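Local structure of rhamnosidase B (Bacillus sp., 2OKX) at residues Gly151-Arg157 and Thr485-Arg491; Trp633-Cys637 and Ile653-Val657. The protein releases terminal alpha-L-rhamnose from rhamnosides by hydrolysis, as a glycoside hydrolase of family 78. One frame throughout, in Å; residues are numbered along the deposited sequence.

How the interactions relate
Both interactions are largely buried, but they hold different elements and work by different chemistry. Interaction 1 joins two short parallel strands that are more than 300 residues apart in sequence, one from the N-terminal family region and one from the concanavalin-like region. Backbone hydrogen bonds carry it; a salt bridge within 151-157, Asp155 to Arg157, lies against Ile489 at one end, where the exposed Arg157 marks the surface side. Interaction 2 joins neighbouring helices of the hairpin glycosidase domain, only 16 residues apart. Its contacts are between apolar side chains that span segment axes 11.2 Å apart at their closest. The centres of the two contacts lie about 45 Å apart, on opposite sides of the chain's centre.

Interaction 1: Gly151-Arg157 and Thr485-Arg491; sequences GEVIDAR and TFRYICR
A parallel beta ladder joins Val153-Asp155 to Arg487-Ile489. Arg487 N donates to Glu152 O at 2.9 Å. Ile154 N then donates to Arg487 O, and Ile489 N to Ile154 O, both at 2.8 Å and nearly straight (169° and 167°). Ala156 N ends the run on Ile489 O. Thus a strand of the N-terminal family region joins the sheet of the concanavalin-like region, where the backbones of Phe486 and Tyr488 hydrogen-bond to strand 462-472. With its CG opposite the backbone N (chi1 -173°), the Asp155 carboxylate lies against Ile489, OD2 3.8 Å from Ile489 CB. Arg157 grips it side-on, NE to Asp155 OD2 and NH2 to Asp155 OD1 (2.7 Å). OD2 also accepts from Arg157 N, an Asx turn. Ile489 CG2 sits over one face of the Arg157 guanidinium. With an alanine in place of Asp155, the Arg157 guanidinium would probably lose its charged mate and the Asx turn, and be free to turn off Ile489. Just past the strand, Ala156 CB touches Tyr488 CZ at 3.6 Å; Tyr488 shares its sheet face with Ile154. Glu152 CD lies 3.6 Å from Phe486 CB; OE1 hydrogen-bonds to Tyr497 and Ser499, and OE2 forms a salt bridge with Arg503.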
loop_
_atom_site.group_PDB
_atom_site.type_symbol
_atom_site.label_atom_id
_atom_site.label_comp_id
_atom_site.label_asym_id
_atom_site.label_seq_id
_atom_site.Cartn_x
_atom_site.Cartn_y
_atom_site.Cartn_z
ATOM N N GLY A 151 13.917 0.230 -2.955
ATOM C CA GLY A 151 14.180 -1.140 -3.369
ATOM C C GLY A 151 15.689 -1.217 -3.241
ATOM O O GLY A 151 16.394 -0.397 -3.830
ATOM N N GLU A 152 16.203 -2.187 -2.493
ATOM C CA GLU A 152 17.641 -2.245 -2.274
ATOM C C GLU A 152 18.529 -2.917 -3.307
ATOM O O GLU A 152 18.081 -3.696 -4.147
ATOM C CB GLU A 152 17.936 -2.850 -0.890
ATOM C CG GLU A 152 17.917 -4.388 -0.791
ATOM C CD GLU A 152 16.529 -4.980 -0.560
ATOM O OE1 GLU A 152 16.456 -6.116 -0.040
ATOM O OE2 GLU A 152 15.519 -4.324 -0.898
ATOM N N VAL A 153 19.807 -2.558 -3.234
ATOM C CA VAL A 153 20.862 -3.109 -4.078
ATOM C C VAL A 153 21.968 -3.413 -3.070
ATOM O O VAL A 153 22.513 -2.500 -2.444
ATOM C CB VAL A 153 21.372 -2.089 -5.108
ATOM C CG1 VAL A 153 22.622 -2.628 -5.790
ATOM C CG2 VAL A 153 20.293 -1.819 -6.145
ATOM N N ILE A 154 22.276 -4.696 -2.902
ATOM C CA ILE A 154 23.275 -5.131 -1.932
ATOM C C ILE A 154 24.405 -5.932 -2.559
ATOM O O ILE A 154 24.164 -6.943 -3.215
ATOM C CB ILE A 154 22.631 -6.039 -0.846
ATOM C CG1 ILE A 154 21.389 -5.370 -0.251
ATOM C CG2 ILE A 154 23.653 -6.359 0.237
ATOM C CD1 ILE A 154 21.668 -4.121 0.562
ATOM N N ASP A 155 25.640 -5.486 -2.350
ATOM C CA ASP A 155 26.796 -6.204 -2.871
ATOM C C ASP A 155 27.391 -6.952 -1.684
ATOM O O ASP A 155 28.118 -6.377 -0.868
ATOM C CB ASP A 155 27.814 -5.229 -3.463
ATOM C CG ASP A 155 28.955 -5.939 -4.161
ATOM O OD1 ASP A 155 29.575 -5.330 -5.061
ATOM O OD2 ASP A 155 29.236 -7.103 -3.804
ATOM N N ALA A 156 27.063 -8.236 -1.594
ATOM C CA ALA A 156 27.509 -9.086 -0.498
ATOM C C ALA A 156 29.025 -9.217 -0.370
ATOM O O ALA A 156 29.528 -9.628 0.673
ATOM C CB ALA A 156 26.870 -10.467 -0.627
ATOM N N ARG A 157 29.754 -8.876 -1.423
ATOM C CA ARG A 157 31.210 -8.958 -1.371
ATOM C C ARG A 157 31.788 -7.964 -0.361
ATOM O O ARG A 157 32.908 -8.135 0.119
ATOM C CB ARG A 157 31.800 -8.704 -2.757
ATOM C CG ARG A 157 31.471 -9.799 -3.750
ATOM C CD ARG A 157 31.888 -9.421 -5.151
ATOM N NE ARG A 157 31.216 -8.211 -5.615
ATOM C CZ ARG A 157 31.304 -7.747 -6.857
ATOM N NH1 ARG A 157 32.036 -8.394 -7.759
ATOM N NH2 ARG A 157 30.664 -6.636 -7.199
ATOM N N THR A 485 11.492 -4.365 -6.535
ATOM C CA THR A 485 12.701 -5.138 -6.757
ATOM C C THR A 485 13.837 -4.975 -5.755
ATOM O O THR A 485 13.793 -4.159 -4.842
ATOM C CB THR A 485 13.314 -4.722 -8.094
ATOM O OG1 THR A 485 13.776 -3.369 -7.973
ATOM C CG2 THR A 485 12.287 -4.768 -9.217
ATOM N N PHE A 486 14.869 -5.784 -5.980
ATOM C CA PHE A 486 16.113 -5.719 -5.237
ATOM C C PHE A 486 17.163 -6.439 -6.071
ATOM O O PHE A 486 16.840 -7.296 -6.900
ATOM C CB PHE A 486 16.001 -6.308 -3.810
ATOM C CG PHE A 486 16.040 -7.816 -3.726
ATOM C CD1 PHE A 486 14.970 -8.510 -3.166
ATOM C CD2 PHE A 486 17.165 -8.537 -4.127
ATOM C CE1 PHE A 486 15.020 -9.895 -3.003
ATOM C CE2 PHE A 486 17.223 -9.924 -3.968
ATOM C CZ PHE A 486 16.149 -10.601 -3.405
ATOM N N ARG A 487 18.412 -6.032 -5.911
ATOM C CA ARG A 487 19.508 -6.682 -6.606
ATOM C C ARG A 487 20.473 -7.118 -5.526
ATOM O O ARG A 487 20.787 -6.351 -4.614
ATOM C CB ARG A 487 20.223 -5.739 -7.576
ATOM C CG ARG A 487 21.594 -6.281 -8.018
ATOM C CD ARG A 487 22.120 -5.567 -9.244
ATOM N NE ARG A 487 21.329 -5.883 -10.426
ATOM C CZ ARG A 487 21.543 -5.365 -11.629
ATOM N NH1 ARG A 487 22.532 -4.498 -11.813
ATOM N NH2 ARG A 487 20.773 -5.716 -12.651
ATOM N N TYR A 488 20.930 -8.355 -5.632
ATOM C CA TYR A 488 21.864 -8.921 -4.675
ATOM C C TYR A 488 23.055 -9.418 -5.480
ATOM O O TYR A 488 22.894 -10.182 -6.434
ATOM C CB TYR A 488 21.209 -10.095 -3.943
ATOM C CG TYR A 488 22.111 -10.805 -2.960
ATOM C CD1 TYR A 488 22.161 -10.417 -1.620
ATOM C CD2 TYR A 488 22.914 -11.870 -3.370
ATOM C CE1 TYR A 488 22.986 -11.078 -0.713
ATOM C CE2 TYR A 488 23.746 -12.536 -2.473
ATOM C CZ TYR A 488 23.775 -12.136 -1.149
ATOM O OH TYR A 488 24.593 -12.799 -0.264
ATOM N N ILE A 489 24.246 -8.957 -5.113
ATOM C CA ILE A 489 25.467 -9.365 -5.795
ATOM C C ILE A 489 26.174 -10.336 -4.859
ATOM O O ILE A 489 26.490 -10.002 -3.718
ATOM C CB ILE A 489 26.366 -8.153 -6.097
ATOM C CG1 ILE A 489 25.558 -7.096 -6.855
ATOM C CG2 ILE A 489 27.555 -8.588 -6.944
ATOM C CD1 ILE A 489 26.244 -5.752 -6.973
ATOM N N CYS A 490 26.414 -11.538 -5.361
ATOM C CA CYS A 490 27.019 -12.616 -4.587
ATOM C C CYS A 490 28.475 -12.544 -4.168
ATOM O O CYS A 490 29.329 -12.038 -4.892
ATOM C CB CYS A 490 26.836 -13.932 -5.334
ATOM S SG CYS A 490 25.119 -14.395 -5.581
ATOM N N ARG A 491 28.736 -13.069 -2.976
ATOM C CA ARG A 491 30.092 -13.172 -2.470
ATOM C C ARG A 491 30.388 -14.597 -2.927
ATOM O O ARG A 491 29.506 -15.257 -3.478
ATOM C CB ARG A 491 30.136 -13.080 -0.942
ATOM C CG ARG A 491 29.455 -14.228 -0.206
ATOM C CD ARG A 491 29.900 -14.263 1.249
ATOM N NE ARG A 491 29.572 -13.015 1.934
ATOM C CZ ARG A 491 28.390 -12.754 2.481
ATOM N NH1 ARG A 491 27.420 -13.661 2.435
ATOM N NH2 ARG A 491 28.169 -11.576 3.052
HETATM O O HOH W 1 16.474 -2.507 -6.528
HETATM O O HOH W 2 31.985 -11.120 1.994
#

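Interaction 2: Trp633-Cys637 and Ile653-Val657; sequences WILAC and IWPAV
Two consecutive antiparallel helices, 627-644 and 647-665, pack here in the alpha-helical glycosidase domain of the six-hairpin clan. Their segment axes cross at -157°. Trp633 bridges the space with the far end of its indole. With CG set opposite the backbone N (chi1 169°), the six-membered ring reaches the second helix. There Trp633 CH2 meets Ala656 CB at 3.9 Å, with the methyl at the ring edge, close to the ring plane. Trp633 CH2 also meets Val657 CG2, and Trp633 CZ2 meets Ile653 CG1. The Trp633 and Ile653 side chains run past each other in opposite directions. Cys637 lies one turn on from Trp633. Its SG sits over one face of the indole, 3.5 Å above the plane and toward the rim, and touches Ile653 CG1 at 4.0 Å. Ile634 adds a second patch, its CG2 4.1 Å from Val657 CG1. Val657 thus meets Trp633 with one methyl and Ile634 with the other. Beyond the pair, Trp633 NE1 donates to Leu601 O, and the Tyr614 ring packs edge-to-face with the indole. Between these two segments the join therefore rests on dispersion and exclusion of water, while the indole N-H is satisfied outside the pair.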
loop_
_atom_site.group_PDB
_atom_site.type_symbol
_atom_site.label_atom_id
_atom_site.label_comp_id
_atom_site.label_asym_id
_atom_site.label_seq_id
_atom_site.Cartn_x
_atom_site.Cartn_y
_atom_site.Cartn_z
ATOM N N TRP A 633 -14.559 7.366 8.204
ATOM C CA TRP A 633 -13.826 7.173 9.450
ATOM C C TRP A 633 -14.824 7.290 10.602
ATOM O O TRP A 633 -14.783 6.517 11.558
ATOM C CB TRP A 633 -12.739 8.242 9.612
ATOM C CG TRP A 633 -12.120 8.270 10.989
ATOM C CD1 TRP A 633 -11.283 7.338 11.532
ATOM C CD2 TRP A 633 -12.319 9.266 12.001
ATOM N NE1 TRP A 633 -10.949 7.690 12.820
ATOM C CE2 TRP A 633 -11.572 8.869 13.134
ATOM C CE3 TRP A 633 -13.058 10.457 12.061
ATOM C CZ2 TRP A 633 -11.541 9.622 14.317
ATOM C CZ3 TRP A 633 -13.028 11.208 13.238
ATOM C CH2 TRP A 633 -12.273 10.784 14.349
ATOM N N ILE A 634 -15.717 8.273 10.513
ATOM C CA ILE A 634 -16.717 8.458 11.556
ATOM C C ILE A 634 -17.606 7.218 11.589
ATOM O O ILE A 634 -17.928 6.698 12.656
ATOM C CB ILE A 634 -17.570 9.719 11.293
ATOM C CG1 ILE A 634 -16.695 10.969 11.460
ATOM C CG2 ILE A 634 -18.755 9.763 12.256
ATOM C CD1 ILE A 634 -17.392 12.275 11.107
ATOM N N LEU A 635 -17.986 6.742 10.408
ATOM C CA LEU A 635 -18.816 5.549 10.295
ATOM C C LEU A 635 -18.089 4.384 10.964
ATOM O O LEU A 635 -18.666 3.669 11.782
ATOM C CB LEU A 635 -19.054 5.207 8.823
ATOM C CG LEU A 635 -20.367 4.519 8.428
ATOM C CD1 LEU A 635 -20.180 3.865 7.072
ATOM C CD2 LEU A 635 -20.782 3.488 9.456
ATOM N N ALA A 636 -16.817 4.202 10.617
ATOM C CA ALA A 636 -16.026 3.115 11.186
ATOM C C ALA A 636 -15.950 3.206 12.709
ATOM O O ALA A 636 -15.969 2.183 13.398
ATOM C CB ALA A 636 -14.623 3.115 10.585
ATOM N N CYS A 637 -15.854 4.427 13.232
ATOM C CA CYS A 637 -15.797 4.628 14.677
ATOM C C CYS A 637 -17.101 4.149 15.300
ATOM O O CYS A 637 -17.097 3.447 16.309
ATOM C CB CYS A 637 -15.586 6.110 15.014
ATOM S SG CYS A 637 -13.905 6.716 14.737
ATOM N N ILE A 653 -12.951 9.016 21.651
ATOM C CA ILE A 653 -12.969 9.473 20.266
ATOM C C ILE A 653 -13.998 10.556 19.926
ATOM O O ILE A 653 -13.843 11.259 18.928
ATOM C CB ILE A 653 -13.171 8.267 19.296
ATOM C CG1 ILE A 653 -12.490 8.551 17.959
ATOM C CG2 ILE A 653 -14.658 8.002 19.072
ATOM C CD1 ILE A 653 -10.982 8.551 18.044
ATOM N N TRP A 654 -15.039 10.699 20.744
ATOM C CA TRP A 654 -16.076 11.697 20.465
ATOM C C TRP A 654 -15.545 13.093 20.134
ATOM O O TRP A 654 -15.956 13.697 19.142
ATOM C CB TRP A 654 -17.068 11.798 21.631
ATOM C CG TRP A 654 -17.990 12.986 21.513
ATOM C CD1 TRP A 654 -18.138 14.000 22.417
ATOM C CD2 TRP A 654 -18.857 13.304 20.411
ATOM N NE1 TRP A 654 -19.039 14.929 21.948
ATOM C CE2 TRP A 654 -19.495 14.528 20.721
ATOM C CE3 TRP A 654 -19.154 12.676 19.195
ATOM C CZ2 TRP A 654 -20.413 15.137 19.856
ATOM C CZ3 TRP A 654 -20.068 13.283 18.334
ATOM C CH2 TRP A 654 -20.685 14.502 18.671
ATOM N N PRO A 655 -14.638 13.633 20.966
ATOM C CA PRO A 655 -14.093 14.970 20.701
ATOM C C PRO A 655 -13.512 15.128 19.295
ATOM O O PRO A 655 -13.769 16.127 18.619
ATOM C CB PRO A 655 -13.038 15.128 21.794
ATOM C CG PRO A 655 -13.647 14.378 22.936
ATOM C CD PRO A 655 -14.156 13.120 22.259
ATOM N N ALA A 656 -12.733 14.143 18.853
ATOM C CA ALA A 656 -12.133 14.195 17.522
ATOM C C ALA A 656 -13.215 14.164 16.449
ATOM O O ALA A 656 -13.077 14.787 15.395
ATOM C CB ALA A 656 -11.170 13.025 17.331
ATOM N N VAL A 657 -14.292 13.431 16.718
ATOM C CA VAL A 657 -15.399 13.325 15.773
ATOM C C VAL A 657 -16.146 14.652 15.680
ATOM O O VAL A 657 -16.449 15.136 14.589
ATOM C CB VAL A 657 -16.392 12.217 16.201
ATOM C CG1 VAL A 657 -17.622 12.244 15.309
ATOM C CG2 VAL A 657 -15.711 10.854 16.120
#